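Esterase TesA (Pseudomonas aeruginosa, PDB 4JGG) hydrolyses carboxylic esters, favouring Tween detergents and short-chain p-nitrophenyl esters, and has weak thioesterase activity towards palmitoyl-coenzyme A. Local coordinates at residues F162-V167 / R188-V193; G55-R59 / L197-L201; L127-Q131 / S145-V151; L24-G28 / R76-L80. One frame throughout, in Å; residues are numbered along the deposited sequence.

Contact 1 of 4, residues F162-V167 / R188-V193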
loop_
_atom_site.group_PDB
_atom_site.type_symbol
_atom_site.label_atom_id
_atom_site.label_comp_id
_atom_site.label_asym_id
_atom_site.label_seq_id
_atom_site.Cartn_x
_atom_site.Cartn_y
_atom_site.Cartn_z
ATOM N N PHE A 162 -0.178 -8.945 -4.902
ATOM C CA PHE A 162 0.754 -8.516 -5.940
ATOM C C PHE A 162 0.406 -7.133 -6.478
ATOM O O PHE A 162 0.022 -6.986 -7.641
ATOM C CB PHE A 162 0.768 -9.541 -7.080
ATOM C CG PHE A 162 0.805 -10.964 -6.598
ATOM C CD1 PHE A 162 1.978 -11.507 -6.102
ATOM C CD2 PHE A 162 -0.336 -11.747 -6.615
ATOM C CE1 PHE A 162 2.014 -12.806 -5.645
ATOM C CE2 PHE A 162 -0.303 -13.057 -6.160
ATOM C CZ PHE A 162 0.871 -13.583 -5.674
ATOM N N PHE A 163 0.545 -6.123 -5.620
ATOM C CA PHE A 163 0.190 -4.747 -5.957
ATOM C C PHE A 163 0.926 -4.290 -7.208
ATOM O O PHE A 163 0.395 -3.534 -8.004
ATOM C CB PHE A 163 0.507 -3.833 -4.761
ATOM C CG PHE A 163 0.334 -2.359 -5.025
ATOM C CD1 PHE A 163 -0.772 -1.880 -5.711
ATOM C CD2 PHE A 163 1.256 -1.439 -4.521
ATOM C CE1 PHE A 163 -0.943 -0.520 -5.932
ATOM C CE2 PHE A 163 1.089 -0.073 -4.730
ATOM C CZ PHE A 163 -0.011 0.387 -5.429
ATOM N N LEU A 164 2.144 -4.775 -7.407
ATOM C CA LEU A 164 2.929 -4.300 -8.537
ATOM C C LEU A 164 2.828 -5.252 -9.726
ATOM O O LEU A 164 3.698 -5.272 -10.594
ATOM C CB LEU A 164 4.387 -4.078 -8.130
ATOM C CG LEU A 164 4.572 -3.251 -6.859
ATOM C CD1 LEU A 164 6.060 -3.158 -6.518
ATOM C CD2 LEU A 164 3.975 -1.865 -7.016
ATOM N N GLU A 165 1.756 -6.034 -9.777
ATOM C CA GLU A 165 1.573 -6.927 -10.914
ATOM C C GLU A 165 1.575 -6.153 -12.226
ATOM O O GLU A 165 0.872 -5.164 -12.368
ATOM C CB GLU A 165 0.292 -7.736 -10.782
ATOM C CG GLU A 165 0.014 -8.619 -11.988
ATOM C CD GLU A 165 -1.223 -9.470 -11.806
ATOM O OE1 GLU A 165 -1.737 -9.528 -10.666
ATOM O OE2 GLU A 165 -1.675 -10.070 -12.807
ATOM N N GLY A 166 2.378 -6.613 -13.186
ATOM C CA GLY A 166 2.442 -5.985 -14.491
ATOM C C GLY A 166 3.174 -4.653 -14.490
ATOM O O GLY A 166 3.222 -3.958 -15.511
ATOM N N VAL A 167 3.740 -4.283 -13.341
ATOM C CA VAL A 167 4.535 -3.060 -13.247
ATOM C C VAL A 167 5.991 -3.384 -12.920
ATOM O O VAL A 167 6.897 -2.986 -13.649
ATOM C CB VAL A 167 3.965 -2.071 -12.193
ATOM C CG1 VAL A 167 4.897 -0.873 -12.019
ATOM C CG2 VAL A 167 2.562 -1.624 -12.592
ATOM N N ARG A 188 -2.233 1.152 -14.017
ATOM C CA ARG A 188 -2.146 -0.261 -13.658
ATOM C C ARG A 188 -2.145 -0.476 -12.147
ATOM O O ARG A 188 -2.821 -1.369 -11.647
ATOM C CB ARG A 188 -0.906 -0.921 -14.267
ATOM C CG ARG A 188 -0.822 -2.409 -13.945
ATOM C CD ARG A 188 -1.901 -3.178 -14.691
ATOM N NE ARG A 188 -2.154 -4.513 -14.154
ATOM C CZ ARG A 188 -1.661 -5.634 -14.673
ATOM N NH1 ARG A 188 -0.866 -5.584 -15.728
ATOM N NH2 ARG A 188 -1.952 -6.802 -14.124
ATOM N N LEU A 189 -1.365 0.323 -11.424
ATOM C CA LEU A 189 -1.468 0.332 -9.960
ATOM C C LEU A 189 -2.933 0.434 -9.525
ATOM O O LEU A 189 -3.390 -0.356 -8.703
ATOM C CB LEU A 189 -0.616 1.456 -9.350
ATOM C CG LEU A 189 0.890 1.270 -9.571
ATOM C CD1 LEU A 189 1.721 2.425 -8.971
ATOM C CD2 LEU A 189 1.341 -0.074 -8.992
ATOM N N LEU A 190 -3.678 1.394 -10.076
ATOM C CA LEU A 190 -5.094 1.543 -9.714
ATOM C C LEU A 190 -5.915 0.320 -10.091
ATOM O O LEU A 190 -6.751 -0.137 -9.306
ATOM C CB LEU A 190 -5.711 2.811 -10.327
ATOM C CG LEU A 190 -7.227 3.002 -10.176
ATOM C CD1 LEU A 190 -7.664 3.149 -8.723
ATOM C CD2 LEU A 190 -7.662 4.211 -10.991
ATOM N N GLU A 191 -5.684 -0.199 -11.295
ATOM C CA GLU A 191 -6.304 -1.453 -11.713
ATOM C C GLU A 191 -6.065 -2.556 -10.685
ATOM O O GLU A 191 -6.956 -3.350 -10.385
ATOM C CB GLU A 191 -5.788 -1.896 -13.089
ATOM C CG GLU A 191 -6.122 -3.351 -13.423
ATOM C CD GLU A 191 -5.778 -3.761 -14.859
ATOM O OE1 GLU A 191 -5.443 -2.894 -15.699
ATOM O OE2 GLU A 191 -5.834 -4.972 -15.140
ATOM N N ASN A 192 -4.857 -2.608 -10.134
ATOM C CA ASN A 192 -4.518 -3.701 -9.231
ATOM C C ASN A 192 -5.210 -3.636 -7.877
ATOM O O ASN A 192 -5.347 -4.654 -7.201
ATOM C CB ASN A 192 -2.998 -3.830 -9.075
ATOM C CG ASN A 192 -2.348 -4.383 -10.317
ATOM O OD1 ASN A 192 -3.037 -4.915 -11.183
ATOM N ND2 ASN A 192 -1.032 -4.261 -10.421
ATOM N N VAL A 193 -5.647 -2.440 -7.485
ATOM C CA VAL A 193 -6.279 -2.265 -6.185
ATOM C C VAL A 193 -7.797 -2.321 -6.304
ATOM O O VAL A 193 -8.459 -2.932 -5.480
ATOM C CB VAL A 193 -5.876 -0.911 -5.524
ATOM C CG1 VAL A 193 -6.456 -0.796 -4.125
ATOM C CG2 VAL A 193 -4.371 -0.747 -5.491
#

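Contact 2 of 4, residues G55-R59 / L197-L201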
loop_
_atom_site.group_PDB
_atom_site.type_symbol
_atom_site.label_atom_id
_atom_site.label_comp_id
_atom_site.label_asym_id
_atom_site.label_seq_id
_atom_site.Cartn_x
_atom_site.Cartn_y
_atom_site.Cartn_z
ATOM N N GLY A 55 -19.703 7.462 -8.917
ATOM C CA GLY A 55 -20.715 7.881 -7.968
ATOM C C GLY A 55 -20.550 7.296 -6.584
ATOM O O GLY A 55 -21.533 7.011 -5.913
ATOM N N TYR A 56 -19.304 7.109 -6.156
ATOM C CA TYR A 56 -19.025 6.737 -4.777
ATOM C C TYR A 56 -18.753 8.003 -3.992
ATOM O O TYR A 56 -18.277 8.989 -4.550
ATOM C CB TYR A 56 -17.823 5.803 -4.690
ATOM C CG TYR A 56 -18.139 4.366 -4.998
ATOM C CD1 TYR A 56 -17.836 3.822 -6.233
ATOM C CD2 TYR A 56 -18.727 3.545 -4.046
ATOM C CE1 TYR A 56 -18.103 2.502 -6.516
ATOM C CE2 TYR A 56 -19.008 2.217 -4.323
ATOM C CZ TYR A 56 -18.699 1.705 -5.561
ATOM O OH TYR A 56 -18.972 0.383 -5.855
ATOM N N ASP A 57 -19.082 7.991 -2.706
ATOM C CA ASP A 57 -18.928 9.187 -1.890
ATOM C C ASP A 57 -17.864 8.947 -0.836
ATOM O O ASP A 57 -18.172 8.606 0.306
ATOM C CB ASP A 57 -20.251 9.577 -1.233
ATOM C CG ASP A 57 -20.463 11.071 -1.204
ATOM O OD1 ASP A 57 -19.741 11.754 -0.447
ATOM O OD2 ASP A 57 -21.357 11.566 -1.930
ATOM N N TYR A 58 -16.609 9.109 -1.239
ATOM C CA TYR A 58 -15.479 8.923 -0.345
ATOM C C TYR A 58 -14.524 10.101 -0.418
ATOM O O TYR A 58 -14.297 10.665 -1.492
ATOM C CB TYR A 58 -14.753 7.605 -0.652
ATOM C CG TYR A 58 -15.497 6.429 -0.077
ATOM C CD1 TYR A 58 -16.510 5.816 -0.792
ATOM C CD2 TYR A 58 -15.225 5.972 1.206
ATOM C CE1 TYR A 58 -17.219 4.766 -0.259
ATOM C CE2 TYR A 58 -15.928 4.919 1.749
ATOM C CZ TYR A 58 -16.925 4.319 1.007
ATOM O OH TYR A 58 -17.636 3.270 1.538
ATOM N N ARG A 59 -14.003 10.492 0.740
ATOM C CA ARG A 59 -12.883 11.421 0.798
ATOM C C ARG A 59 -11.587 10.609 0.870
ATOM O O ARG A 59 -11.397 9.799 1.782
ATOM C CB ARG A 59 -13.003 12.357 2.005
ATOM C CG ARG A 59 -11.764 13.221 2.231
ATOM C CD ARG A 59 -11.889 14.043 3.500
ATOM N NE ARG A 59 -13.095 14.864 3.485
ATOM C CZ ARG A 59 -13.503 15.614 4.505
ATOM N NH1 ARG A 59 -12.796 15.652 5.629
ATOM N NH2 ARG A 59 -14.610 16.327 4.402
ATOM N N LEU A 197 -10.645 -3.537 -3.613
ATOM C CA LEU A 197 -11.210 -2.419 -2.841
ATOM C C LEU A 197 -12.722 -2.294 -2.996
ATOM O O LEU A 197 -13.457 -2.093 -2.019
ATOM C CB LEU A 197 -10.567 -1.102 -3.284
ATOM C CG LEU A 197 -11.229 0.182 -2.776
ATOM C CD1 LEU A 197 -11.175 0.244 -1.257
ATOM C CD2 LEU A 197 -10.591 1.418 -3.407
ATOM N N LYS A 198 -13.174 -2.389 -4.239
ATOM C CA LYS A 198 -14.572 -2.149 -4.593
ATOM C C LYS A 198 -15.585 -2.762 -3.620
ATOM O O LYS A 198 -16.479 -2.065 -3.153
ATOM C CB LYS A 198 -14.839 -2.628 -6.019
ATOM C CG LYS A 198 -16.194 -2.209 -6.570
ATOM C CD LYS A 198 -16.299 -2.563 -8.034
ATOM C CE LYS A 198 -17.598 -2.060 -8.641
ATOM N NZ LYS A 198 -17.776 -2.631 -10.011
ATOM N N PRO A 199 -15.444 -4.063 -3.303
ATOM C CA PRO A 199 -16.421 -4.728 -2.431
ATOM C C PRO A 199 -16.448 -4.135 -1.026
ATOM O O PRO A 199 -17.431 -4.306 -0.306
ATOM C CB PRO A 199 -15.912 -6.173 -2.369
ATOM C CG PRO A 199 -15.025 -6.327 -3.559
ATOM C CD PRO A 199 -14.381 -4.990 -3.731
ATOM N N LEU A 200 -15.383 -3.440 -0.646
ATOM C CA LEU A 200 -15.309 -2.821 0.675
ATOM C C LEU A 200 -16.097 -1.510 0.730
ATOM O O LEU A 200 -16.411 -1.012 1.815
ATOM C CB LEU A 200 -13.846 -2.579 1.070
ATOM C CG LEU A 200 -12.882 -3.773 1.108
ATOM C CD1 LEU A 200 -11.456 -3.307 1.310
ATOM C CD2 LEU A 200 -13.259 -4.776 2.187
ATOM N N LEU A 201 -16.425 -0.961 -0.436
ATOM C CA LEU A 201 -17.112 0.325 -0.522
ATOM C C LEU A 201 -18.622 0.154 -0.461
ATOM O O LEU A 201 -19.347 1.056 -0.005
ATOM C CB LEU A 201 -16.751 1.041 -1.819
ATOM C CG LEU A 201 -15.269 1.235 -2.143
ATOM C CD1 LEU A 201 -15.124 1.873 -3.512
ATOM C CD2 LEU A 201 -14.597 2.085 -1.091
HETATM O O HOH W 1 -19.120 -1.825 -4.014
#

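Contact 3 of 4, residues L127-Q131 / S145-V151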
loop_
_atom_site.group_PDB
_atom_site.type_symbol
_atom_site.label_atom_id
_atom_site.label_comp_id
_atom_site.label_asym_id
_atom_site.label_seq_id
_atom_site.Cartn_x
_atom_site.Cartn_y
_atom_site.Cartn_z
ATOM N N LEU A 127 -4.539 -4.520 2.785
ATOM C CA LEU A 127 -3.081 -4.512 2.685
ATOM C C LEU A 127 -2.643 -4.597 1.233
ATOM O O LEU A 127 -3.153 -5.424 0.473
ATOM C CB LEU A 127 -2.477 -5.712 3.410
ATOM C CG LEU A 127 -2.736 -5.981 4.879
ATOM C CD1 LEU A 127 -1.767 -7.077 5.326
ATOM C CD2 LEU A 127 -2.540 -4.698 5.685
ATOM N N LEU A 128 -1.696 -3.751 0.849
ATOM C CA LEU A 128 -1.066 -3.870 -0.457
ATOM C C LEU A 128 0.285 -4.550 -0.268
ATOM O O LEU A 128 1.153 -4.056 0.479
ATOM C CB LEU A 128 -0.906 -2.505 -1.137
ATOM C CG LEU A 128 -2.212 -1.738 -1.339
ATOM C CD1 LEU A 128 -1.988 -0.476 -2.157
ATOM C CD2 LEU A 128 -3.267 -2.619 -1.975
ATOM N N GLY A 129 0.447 -5.695 -0.924
ATOM C CA GLY A 129 1.671 -6.470 -0.811
ATOM C C GLY A 129 2.583 -6.161 -1.973
ATOM O O GLY A 129 2.117 -5.917 -3.083
ATOM N N ILE A 130 3.888 -6.179 -1.731
ATOM C CA ILE A 130 4.841 -5.842 -2.776
ATOM C C ILE A 130 5.921 -6.918 -2.915
ATOM O O ILE A 130 6.357 -7.495 -1.925
ATOM C CB ILE A 130 5.472 -4.458 -2.509
ATOM C CG1 ILE A 130 4.398 -3.366 -2.640
ATOM C CG2 ILE A 130 6.632 -4.198 -3.448
ATOM C CD1 ILE A 130 4.959 -1.970 -2.709
ATOM N N GLN A 131 6.300 -7.221 -4.153
ATOM C CA GLN A 131 7.388 -8.152 -4.413
ATOM C C GLN A 131 8.609 -7.403 -4.923
ATOM O O GLN A 131 8.539 -6.646 -5.894
ATOM C CB GLN A 131 6.976 -9.232 -5.411
ATOM C CG GLN A 131 6.062 -10.267 -4.807
ATOM C CD GLN A 131 4.659 -9.737 -4.627
ATOM O OE1 GLN A 131 4.166 -8.989 -5.472
ATOM N NE2 GLN A 131 4.009 -10.106 -3.524
ATOM N N SER A 145 7.471 -11.233 1.018
ATOM C CA SER A 145 6.191 -11.323 0.332
ATOM C C SER A 145 5.167 -12.139 1.121
ATOM O O SER A 145 3.983 -11.801 1.154
ATOM C CB SER A 145 6.391 -11.917 -1.062
ATOM O OG SER A 145 5.220 -11.802 -1.837
ATOM N N ARG A 146 5.621 -13.215 1.756
ATOM C CA ARG A 146 4.707 -14.103 2.468
ATOM C C ARG A 146 4.135 -13.458 3.709
ATOM O O ARG A 146 3.086 -13.868 4.203
ATOM C CB ARG A 146 5.402 -15.404 2.851
ATOM C CG ARG A 146 5.593 -16.352 1.692
ATOM C CD ARG A 146 6.200 -17.647 2.174
ATOM N NE ARG A 146 7.299 -17.422 3.108
ATOM C CZ ARG A 146 8.582 -17.585 2.806
ATOM N NH1 ARG A 146 8.936 -17.980 1.589
ATOM N NH2 ARG A 146 9.510 -17.364 3.730
ATOM N N VAL A 147 4.839 -12.456 4.221
ATOM C CA VAL A 147 4.400 -11.740 5.411
ATOM C C VAL A 147 3.042 -11.065 5.197
ATOM O O VAL A 147 2.189 -11.078 6.077
ATOM C CB VAL A 147 5.440 -10.681 5.837
ATOM C CG1 VAL A 147 4.824 -9.687 6.827
ATOM C CG2 VAL A 147 6.665 -11.353 6.437
ATOM N N TYR A 148 2.840 -10.473 4.032
ATOM C CA TYR A 148 1.570 -9.807 3.758
ATOM C C TYR A 148 0.391 -10.749 3.921
ATOM O O TYR A 148 -0.587 -10.417 4.590
ATOM C CB TYR A 148 1.589 -9.158 2.375
ATOM C CG TYR A 148 2.634 -8.073 2.303
ATOM C CD1 TYR A 148 2.369 -6.791 2.791
ATOM C CD2 TYR A 148 3.899 -8.341 1.800
ATOM C CE1 TYR A 148 3.339 -5.796 2.745
ATOM C CE2 TYR A 148 4.866 -7.359 1.739
ATOM C CZ TYR A 148 4.586 -6.091 2.225
ATOM O OH TYR A 148 5.560 -5.131 2.164
ATOM N N GLY A 149 0.489 -11.927 3.314
ATOM C CA GLY A 149 -0.555 -12.935 3.432
ATOM C C GLY A 149 -0.739 -13.408 4.865
ATOM O O GLY A 149 -1.854 -13.701 5.300
ATOM N N ALA A 150 0.359 -13.466 5.605
ATOM C CA ALA A 150 0.325 -13.874 7.003
ATOM C C ALA A 150 -0.470 -12.869 7.835
ATOM O O ALA A 150 -1.351 -13.245 8.611
ATOM C CB ALA A 150 1.744 -14.002 7.552
ATOM N N VAL A 151 -0.152 -11.586 7.669
ATOM C CA VAL A 151 -0.860 -10.522 8.384
ATOM C C VAL A 151 -2.349 -10.485 8.045
ATOM O O VAL A 151 -3.192 -10.364 8.935
ATOM C CB VAL A 151 -0.234 -9.143 8.124
ATOM C CG1 VAL A 151 -0.985 -8.071 8.919
ATOM C CG2 VAL A 151 1.239 -9.161 8.512
#

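Contact 4 of 4, residues L24-G28 / R76-L80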
loop_
_atom_site.group_PDB
_atom_site.type_symbol
_atom_site.label_atom_id
_atom_site.label_comp_id
_atom_site.label_asym_id
_atom_site.label_seq_id
_atom_site.Cartn_x
_atom_site.Cartn_y
_atom_site.Cartn_z
ATOM N N LEU A 24 -11.293 7.427 3.234
ATOM C CA LEU A 24 -10.399 6.360 2.800
ATOM C C LEU A 24 -8.955 6.829 3.009
ATOM O O LEU A 24 -8.428 7.672 2.274
ATOM C CB LEU A 24 -10.651 6.034 1.329
ATOM C CG LEU A 24 -10.103 4.745 0.710
ATOM C CD1 LEU A 24 -10.865 4.468 -0.582
ATOM C CD2 LEU A 24 -8.619 4.833 0.451
ATOM N N LEU A 25 -8.322 6.292 4.037
ATOM C CA LEU A 25 -6.983 6.733 4.392
ATOM C C LEU A 25 -5.968 5.815 3.729
ATOM O O LEU A 25 -6.025 4.609 3.937
ATOM C CB LEU A 25 -6.805 6.668 5.896
ATOM C CG LEU A 25 -5.395 6.955 6.428
ATOM C CD1 LEU A 25 -5.018 8.417 6.257
ATOM C CD2 LEU A 25 -5.325 6.547 7.877
ATOM N N VAL A 26 -5.082 6.388 2.915
ATOM C CA VAL A 26 -3.944 5.650 2.359
ATOM C C VAL A 26 -2.681 5.946 3.146
ATOM O O VAL A 26 -2.229 7.096 3.210
ATOM C CB VAL A 26 -3.651 6.000 0.884
ATOM C CG1 VAL A 26 -2.459 5.160 0.366
ATOM C CG2 VAL A 26 -4.889 5.755 -0.006
ATOM N N VAL A 27 -2.098 4.903 3.722
ATOM C CA VAL A 27 -0.855 5.036 4.474
ATOM C C VAL A 27 0.262 4.267 3.762
ATOM O O VAL A 27 0.410 3.055 3.951
ATOM C CB VAL A 27 -1.035 4.516 5.914
ATOM C CG1 VAL A 27 0.217 4.812 6.753
ATOM C CG2 VAL A 27 -2.280 5.141 6.545
ATOM N N GLY A 28 1.034 4.971 2.936
ATOM C CA GLY A 28 2.040 4.326 2.111
ATOM C C GLY A 28 3.414 4.973 2.148
ATOM O O GLY A 28 3.703 5.819 2.995
ATOM N N ARG A 76 3.028 6.342 13.406
ATOM C CA ARG A 76 2.260 7.525 12.992
ATOM C C ARG A 76 0.771 7.266 12.707
ATOM O O ARG A 76 -0.002 8.204 12.522
ATOM C CB ARG A 76 2.919 8.242 11.800
ATOM C CG ARG A 76 2.911 7.447 10.477
ATOM C CD ARG A 76 3.734 8.179 9.418
ATOM N NE ARG A 76 3.741 7.522 8.114
ATOM C CZ ARG A 76 2.967 7.872 7.089
ATOM N NH1 ARG A 76 2.095 8.865 7.219
ATOM N NH2 ARG A 76 3.061 7.232 5.938
ATOM N N LEU A 77 0.362 6.003 12.707
ATOM C CA LEU A 77 -1.038 5.664 12.442
ATOM C C LEU A 77 -2.049 6.154 13.506
ATOM O O LEU A 77 -3.099 6.703 13.158
ATOM C CB LEU A 77 -1.180 4.155 12.156
ATOM C CG LEU A 77 -2.610 3.645 11.942
ATOM C CD1 LEU A 77 -3.210 4.171 10.646
ATOM C CD2 LEU A 77 -2.642 2.121 11.981
ATOM N N PRO A 78 -1.735 5.998 14.808
ATOM C CA PRO A 78 -2.731 6.409 15.811
ATOM C C PRO A 78 -3.202 7.861 15.655
ATOM O O PRO A 78 -4.404 8.133 15.793
ATOM C CB PRO A 78 -1.987 6.211 17.137
ATOM C CG PRO A 78 -1.049 5.064 16.819
ATOM C CD PRO A 78 -0.576 5.338 15.428
ATOM N N ALA A 79 -2.276 8.768 15.359
ATOM C CA ALA A 79 -2.629 10.169 15.149
ATOM C C ALA A 79 -3.553 10.344 13.939
ATOM O O ALA A 79 -4.466 11.174 13.955
ATOM C CB ALA A 79 -1.368 11.018 14.982
ATOM N N LEU A 80 -3.267 9.585 12.883
ATOM C CA LEU A 80 -4.046 9.577 11.649
ATOM C C LEU A 80 -5.444 9.020 11.882
ATOM O O LEU A 80 -6.428 9.596 11.419
ATOM C CB LEU A 80 -3.323 8.756 10.573
ATOM C CG LEU A 80 -2.046 9.340 9.958
ATOM C CD1 LEU A 80 -1.333 8.305 9.063
ATOM C CD2 LEU A 80 -2.353 10.607 9.168
#

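Contact 1 of 4, residues F162-V167 / R188-V193
The loop F162-V167 runs past one side of helix residues R188-V193. It starts with a type I turn from F162 to E165. The CA atoms come closest at F163 and N192, 5.8 Å apart. The turn presents two carbonyls to one amide: N192 ND2 donates to F163 O at 2.9 Å and to E165 O at 2.9 Å. This asparagine bridge pins the loop after the last strand to the C-terminal helix. N192 OD1 accepts from R188 NE at 3.1 Å, which orients the amide. R188 also reaches back to the loop, with NH2 3.5 Å from E165 OE2 in a salt bridge. G166 passes under this side chain, its CA 3.6 Å from R188 NH1; a CB there would clash. On the buried side, L189 CD2 sits over the F163 ring, 4.0 Å from its centroid, a CH-pi contact. V193 CG2 touches F163 CE1 at 3.5 Å. The ring also meets W43 edge-to-face, so it is lodged between helix 186-197, helix 43-53 and L128 of strand 124-128.

Contact 2 of 4, residues G55-R59 / L197-L201
L201 packs its two methyls against the faces of two tyrosine rings and fastens the end of the model to the loop between helix 43-53 and strand 59-62. G55, with positive phi, is the C-prime residue of the Schellman motif that ends that helix. The chain then extends, and Y56 and Y58 both point their CB atoms toward L201. L201 CD1 lies over the Y56 ring, 3.9 Å from its centroid and 8° off the normal. L201 CD2 lies 4.0 Å from the Y58 ring centroid, also over the face. Both are CH-pi contacts. Y58 OH donates to L201 O at 3.2 Å. A water, 2.9 Å from Y56 OH, donates to K198 O at 2.8 Å. The 3-10 turn K198-L200 brings L201 round to the tyrosines, with L201 N bonded to K198 O at 2.9 Å. L51 of helix 43-53 packs against Y56, Y58 and L201. This is surface packing away from the probable active site, joining two helix-ending loops on one flank of an alpha/beta/alpha fold.

Contact 3 of 4, residues L127-Q131 / S145-V151
This is a buried strand-to-helix contact within a beta-alpha-beta unit. Strand 124-128 leads through a loop into helix 138-155, which packs against the parallel sheet before the chain returns as strand 158-160. The segment L127-Q131 covers the end of the first strand and the residues just after it. S145-V151 is the part of the helix that faces them. The closest backbone approach is at G129, whose CA is 5.7 Å from the CA of Y148. Y148 fills this gap. G129 CA lies 3.7 Å from the centroid of the Y148 ring and 14° off its normal, a CH-pi contact over the ring face. A CB on G129 would sit tight against Y148 CG. The ring also lies against the backbone of I130, with CE2 of Y148 3.8 Å from I130 N. The Y148 hydroxyl hydrogen-bonds to L93 O, just after strand 88-92. One helical turn on, V151 meets L127: L127 CD1 is 3.8 Å from V151 CB and 3.6 Å from Y148 O. L128 points its CB away from the helix, to the other face of the sheet, where it packs on F163. At the start of the helix segment the contact turns polar. Q131 NE2 also donates to P161 O, and its bond to S145 OG is short, 2.7 Å, and nearly straight at 176°.

Contact 4 of 4, residues L24-G28 / R76-L80
R76 opens the helix segment R76-L80, which runs nearly antiparallel to strand 24-28, at 164° between their directions. The two axes are 10.9 Å apart at their closest. The CB of R76 points sideways, but its long side chain reaches the end of the strand. V27 CG1 lies over one face of the guanidinium, 3.8 Å from R76 NH2, and G28 O is near the guanidinium plane, 3.3 Å from R76 NH2. Elsewhere R76 makes a salt bridge to D68 and a hydrogen bond to A63 O. L77 CD1 touches L25 CD2 at 4.2 Å and V27 CG2 at 4.3 Å. P78 and A79 lie on the outer side of the helix, beyond reach of the strand. The helix is kinked here: N of P78 and N of A79 lack bonds to the preceding turn. L80 turns back toward the sheet, with CB 4.0 Å from L25 CD2 and CD1 4.2 Å from V27 CG2. L25 and V27 therefore meet both leucines, while L24 and V26 face helix 43-53 across the sheet. The contact is an apolar helix-on-sheet layer, with the charge of R76 kept at its edge near the strand end leading to S30, the nucleophile by similarity.

How the contacts relate
Strand 24-28 comes first in the chain, and contact 4 closes the first loop when helix 70-84 packs on it. Contact 2 opens inside that loop, at 55-59, and closes only at the end of the model, so the two cross. They also touch: R59 O is 2.8 Å from L24 N, a probable hydrogen bond between neighbouring strands. Contact 3 and then contact 1 open and close in series within the span of contact 2. These two meet where F163 N lies 3.0 Å from G129 O, a probable hydrogen bond. Contacts 3 and 4 hold helices against one face of the parallel sheet. Contacts 1 and 2 fix helix 186-197 and the tail after it on the other.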